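Peptidase (Pseudomonas aeruginosa, PDB 5LOX) is the ancestral beta subunit (Anbu), a proteasome-related peptidase that assembles into helical complexes and probably hydrolyses peptides by an N-terminal nucleophile mechanism. Local coordinates at residues 165-176 and 189-197. The protein carries 3 engineered substitutions. Sequence-based numbering, arbitrary orientation.
Sequences LEQALRCALVSF and PLDLLVYHR
Segment 165-176 of helix 165-182 packs along strand 190-196, nearly antiparallel to it at 160°. Their axes come within 9.9 Å. The backbones are nearest at Leu165 and Val194, whose CA atoms are 7.4 Å apart. Leu190, Leu192 and Val194 point toward the helix, as expected for alternate residues of a strand, and Leu193 points away. Leu165 CD1 sits over one face of the His196 ring in a CH-pi contact, 3.9 Å from the ring centroid. The same methyl packs on Val194 CG1. With CG anti to the backbone N (chi1 179°), Leu169 reaches toward the strand and splits its methyls between two residues. Leu169 CD1 meets Leu192 CD1 at 4.1 Å, and Leu169 CD2 meets Val194 CG2. The proteasome-type fold of the Ntn hydrolases is a four-layer alpha-beta-beta-alpha sandwich, and this contact joins a helical layer to one of its sheets. Leu173 CD2 reaches both Leu190 CD1 and Leu192 CD2. Phe176 and Leu190 lie alongside one another, pointing opposite ways, with Leu190 CD1 3.9 Å from Phe176 CG. Phe176 also meets the ring of Tyr2. Tyr240 of a neighbouring subunit packs on Leu169 and Leu192, and His196 NE2 hydrogen-bonds to OD1 of Asn241 of that subunit.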
loop_
_atom_site.group_PDB
_atom_site.type_symbol
_atom_site.label_atom_id
_atom_site.label_comp_id
_atom_site.label_asym_id
_atom_site.label_seq_id
_atom_site.Cartn_x
_atom_site.Cartn_y
_atom_site.Cartn_z
ATOM N N LEU A 165 -53.029 -63.413 -88.618
ATOM C CA LEU A 165 -53.480 -63.230 -87.231
ATOM C C LEU A 165 -52.574 -63.896 -86.188
ATOM O O LEU A 165 -52.103 -63.227 -85.285
ATOM C CB LEU A 165 -54.902 -63.722 -87.050
ATOM C CG LEU A 165 -55.943 -63.157 -88.023
ATOM C CD1 LEU A 165 -57.281 -63.822 -87.789
ATOM C CD2 LEU A 165 -56.084 -61.673 -87.888
ATOM N N GLU A 166 -52.235 -65.182 -86.370
ATOM C CA GLU A 166 -51.345 -65.861 -85.410
ATOM C C GLU A 166 -50.032 -65.039 -85.208
ATOM O O GLU A 166 -49.570 -64.903 -84.094
ATOM C CB GLU A 166 -51.081 -67.343 -85.773
ATOM N N GLN A 167 -49.467 -64.464 -86.272
ATOM C CA GLN A 167 -48.215 -63.728 -86.139
ATOM C C GLN A 167 -48.410 -62.393 -85.509
ATOM O O GLN A 167 -47.524 -61.891 -84.836
ATOM C CB GLN A 167 -47.524 -63.566 -87.484
ATOM C CG GLN A 167 -47.149 -64.923 -88.041
ATOM C CD GLN A 167 -46.491 -64.855 -89.393
ATOM O OE1 GLN A 167 -45.881 -63.842 -89.753
ATOM N NE2 GLN A 167 -46.612 -65.943 -90.161
ATOM N N ALA A 168 -49.530 -61.766 -85.803
ATOM C CA ALA A 168 -49.835 -60.482 -85.196
ATOM C C ALA A 168 -49.971 -60.651 -83.703
ATOM O O ALA A 168 -49.482 -59.848 -82.932
ATOM C CB ALA A 168 -51.119 -59.920 -85.780
ATOM N N LEU A 169 -50.670 -61.695 -83.300
ATOM C CA LEU A 169 -50.876 -61.951 -81.890
ATOM C C LEU A 169 -49.542 -62.136 -81.190
ATOM O O LEU A 169 -49.305 -61.624 -80.112
ATOM C CB LEU A 169 -51.706 -63.219 -81.722
ATOM C CG LEU A 169 -51.975 -63.629 -80.279
ATOM C CD1 LEU A 169 -52.705 -62.526 -79.560
ATOM C CD2 LEU A 169 -52.798 -64.902 -80.240
ATOM N N ARG A 170 -48.674 -62.917 -81.823
ATOM C CA ARG A 170 -47.340 -63.181 -81.302
ATOM C C ARG A 170 -46.591 -61.878 -81.123
ATOM O O ARG A 170 -45.926 -61.624 -80.128
ATOM C CB ARG A 170 -46.600 -64.040 -82.309
ATOM C CG ARG A 170 -45.408 -64.764 -81.753
ATOM C CD ARG A 170 -45.271 -66.076 -82.478
ATOM N NE ARG A 170 -44.678 -65.934 -83.810
ATOM C CZ ARG A 170 -44.946 -66.740 -84.841
ATOM N NH1 ARG A 170 -45.838 -67.751 -84.737
ATOM N NH2 ARG A 170 -44.342 -66.534 -85.996
ATOM N N CYS A 171 -46.725 -61.040 -82.123
ATOM C CA CYS A 171 -46.100 -59.754 -82.097
ATOM C C CYS A 171 -46.591 -58.923 -80.914
ATOM O O CYS A 171 -45.824 -58.320 -80.187
ATOM C CB CYS A 171 -46.427 -59.061 -83.407
ATOM S SG CYS A 171 -45.088 -58.033 -83.928
ATOM N N ALA A 172 -47.900 -58.884 -80.743
ATOM C CA ALA A 172 -48.505 -58.195 -79.610
ATOM C C ALA A 172 -47.916 -58.690 -78.306
ATOM O O ALA A 172 -47.650 -57.911 -77.424
ATOM C CB ALA A 172 -50.021 -58.406 -79.611
ATOM N N LEU A 173 -47.751 -59.997 -78.173
ATOM C CA LEU A 173 -47.271 -60.541 -76.915
ATOM C C LEU A 173 -45.877 -60.037 -76.605
ATOM O O LEU A 173 -45.541 -59.781 -75.463
ATOM C CB LEU A 173 -47.309 -62.062 -76.942
ATOM C CG LEU A 173 -48.715 -62.652 -76.950
ATOM C CD1 LEU A 173 -48.647 -64.157 -77.157
ATOM C CD2 LEU A 173 -49.457 -62.351 -75.662
ATOM N N VAL A 174 -45.048 -59.911 -77.632
ATOM C CA VAL A 174 -43.694 -59.433 -77.418
ATOM C C VAL A 174 -43.765 -57.961 -77.002
ATOM O O VAL A 174 -43.011 -57.504 -76.147
ATOM C CB VAL A 174 -42.850 -59.622 -78.676
ATOM C CG1 VAL A 174 -41.473 -58.992 -78.517
ATOM C CG2 VAL A 174 -42.704 -61.093 -79.003
ATOM N N SER A 175 -44.687 -57.229 -77.609
ATOM C CA SER A 175 -44.957 -55.863 -77.213
ATOM C C SER A 175 -45.234 -55.785 -75.707
ATOM O O SER A 175 -44.663 -54.941 -74.988
ATOM C CB SER A 175 -46.145 -55.327 -78.000
ATOM O OG SER A 175 -46.356 -53.965 -77.724
ATOM N N PHE A 176 -46.045 -56.703 -75.210
ATOM C CA PHE A 176 -46.368 -56.703 -73.778
ATOM C C PHE A 176 -45.186 -57.097 -72.907
ATOM O O PHE A 176 -45.032 -56.588 -71.806
ATOM C CB PHE A 176 -47.570 -57.618 -73.472
ATOM C CG PHE A 176 -48.892 -56.954 -73.704
ATOM C CD1 PHE A 176 -49.467 -56.191 -72.702
ATOM C CD2 PHE A 176 -49.538 -57.066 -74.923
ATOM C CE1 PHE A 176 -50.676 -55.563 -72.911
ATOM C CE2 PHE A 176 -50.729 -56.433 -75.146
ATOM C CZ PHE A 176 -51.306 -55.680 -74.139
ATOM N N PRO A 189 -52.789 -60.399 -65.250
ATOM C CA PRO A 189 -53.055 -61.167 -66.469
ATOM C C PRO A 189 -53.328 -60.301 -67.676
ATOM O O PRO A 189 -53.742 -59.148 -67.517
ATOM C CB PRO A 189 -54.312 -61.993 -66.106
ATOM C CG PRO A 189 -54.947 -61.233 -64.990
ATOM C CD PRO A 189 -53.790 -60.669 -64.218
ATOM N N LEU A 190 -53.142 -60.889 -68.853
ATOM C CA LEU A 190 -53.568 -60.284 -70.105
ATOM C C LEU A 190 -54.812 -60.964 -70.624
ATOM O O LEU A 190 -55.082 -62.117 -70.308
ATOM C CB LEU A 190 -52.499 -60.455 -71.168
ATOM C CG LEU A 190 -51.067 -60.135 -70.757
ATOM C CD1 LEU A 190 -50.184 -60.222 -71.987
ATOM C CD2 LEU A 190 -50.983 -58.753 -70.152
ATOM N N ASP A 191 -55.551 -60.244 -71.456
ATOM C CA ASP A 191 -56.762 -60.777 -72.071
ATOM C C ASP A 191 -56.636 -60.599 -73.578
ATOM O O ASP A 191 -56.343 -59.495 -74.043
ATOM C CB ASP A 191 -57.992 -60.048 -71.529
ATOM C CG ASP A 191 -58.273 -60.371 -70.048
ATOM O OD1 ASP A 191 -58.501 -61.577 -69.737
ATOM O OD2 ASP A 191 -58.257 -59.417 -69.209
ATOM N N LEU A 192 -56.811 -61.694 -74.329
ATOM C CA LEU A 192 -56.669 -61.664 -75.785
ATOM C C LEU A 192 -57.952 -62.057 -76.431
ATOM O O LEU A 192 -58.717 -62.845 -75.881
ATOM C CB LEU A 192 -55.628 -62.668 -76.249
ATOM C CG LEU A 192 -54.384 -62.782 -75.397
ATOM C CD1 LEU A 192 -53.544 -63.944 -75.860
ATOM C CD2 LEU A 192 -53.593 -61.492 -75.474
ATOM N N LEU A 193 -58.142 -61.579 -77.646
ATOM C CA LEU A 193 -59.226 -62.067 -78.484
ATOM C C LEU A 193 -58.858 -61.944 -79.936
ATOM O O LEU A 193 -58.371 -60.910 -80.376
ATOM C CB LEU A 193 -60.489 -61.290 -78.217
ATOM C CG LEU A 193 -61.720 -61.831 -78.931
ATOM C CD1 LEU A 193 -62.949 -61.712 -78.054
ATOM C CD2 LEU A 193 -61.952 -61.128 -80.251
ATOM N N VAL A 194 -59.050 -63.034 -80.675
ATOM C CA VAL A 194 -58.783 -63.075 -82.117
ATOM C C VAL A 194 -60.094 -63.300 -82.833
ATOM O O VAL A 194 -60.840 -64.191 -82.463
ATOM C CB VAL A 194 -57.820 -64.228 -82.449
ATOM C CG1 VAL A 194 -57.704 -64.382 -83.943
ATOM C CG2 VAL A 194 -56.447 -63.978 -81.825
ATOM N N TYR A 195 -60.373 -62.502 -83.858
ATOM C CA TYR A 195 -61.626 -62.638 -84.616
ATOM C C TYR A 195 -61.347 -62.796 -86.079
ATOM O O TYR A 195 -60.588 -62.009 -86.641
ATOM C CB TYR A 195 -62.501 -61.415 -84.441
ATOM C CG TYR A 195 -63.672 -61.400 -85.387
ATOM C CD1 TYR A 195 -64.802 -62.167 -85.134
ATOM C CD2 TYR A 195 -63.657 -60.626 -86.521
ATOM C CE1 TYR A 195 -65.893 -62.149 -85.989
ATOM C CE2 TYR A 195 -64.733 -60.601 -87.392
ATOM C CZ TYR A 195 -65.845 -61.374 -87.121
ATOM O OH TYR A 195 -66.901 -61.376 -88.000
ATOM N N HIS A 196 -61.966 -63.795 -86.705
ATOM C CA HIS A 196 -61.703 -64.089 -88.120
ATOM C C HIS A 196 -62.680 -63.346 -89.023
ATOM O O HIS A 196 -63.892 -63.396 -88.808
ATOM C CB HIS A 196 -61.746 -65.593 -88.344
ATOM C CG HIS A 196 -60.615 -66.316 -87.677
ATOM N ND1 HIS A 196 -59.426 -66.602 -88.321
ATOM C CD2 HIS A 196 -60.475 -66.775 -86.408
ATOM C CE1 HIS A 196 -58.621 -67.241 -87.490
ATOM N NE2 HIS A 196 -59.226 -67.342 -86.316
ATOM N N ARG A 197 -62.151 -62.638 -90.019
ATOM C CA ARG A 197 -62.981 -61.865 -90.925
ATOM C C ARG A 197 -64.122 -62.738 -91.442
ATOM O O ARG A 197 -63.891 -63.835 -91.934
ATOM C CB ARG A 197 -62.168 -61.323 -92.114
ATOM C CG ARG A 197 -63.018 -60.594 -93.166
ATOM C CD ARG A 197 -62.195 -59.800 -94.182
ATOM N NE ARG A 197 -61.183 -60.645 -94.813
ATOM C CZ ARG A 197 -61.437 -61.575 -95.727
ATOM N NH1 ARG A 197 -62.677 -61.784 -96.159
ATOM N NH2 ARG A 197 -60.443 -62.307 -96.206
#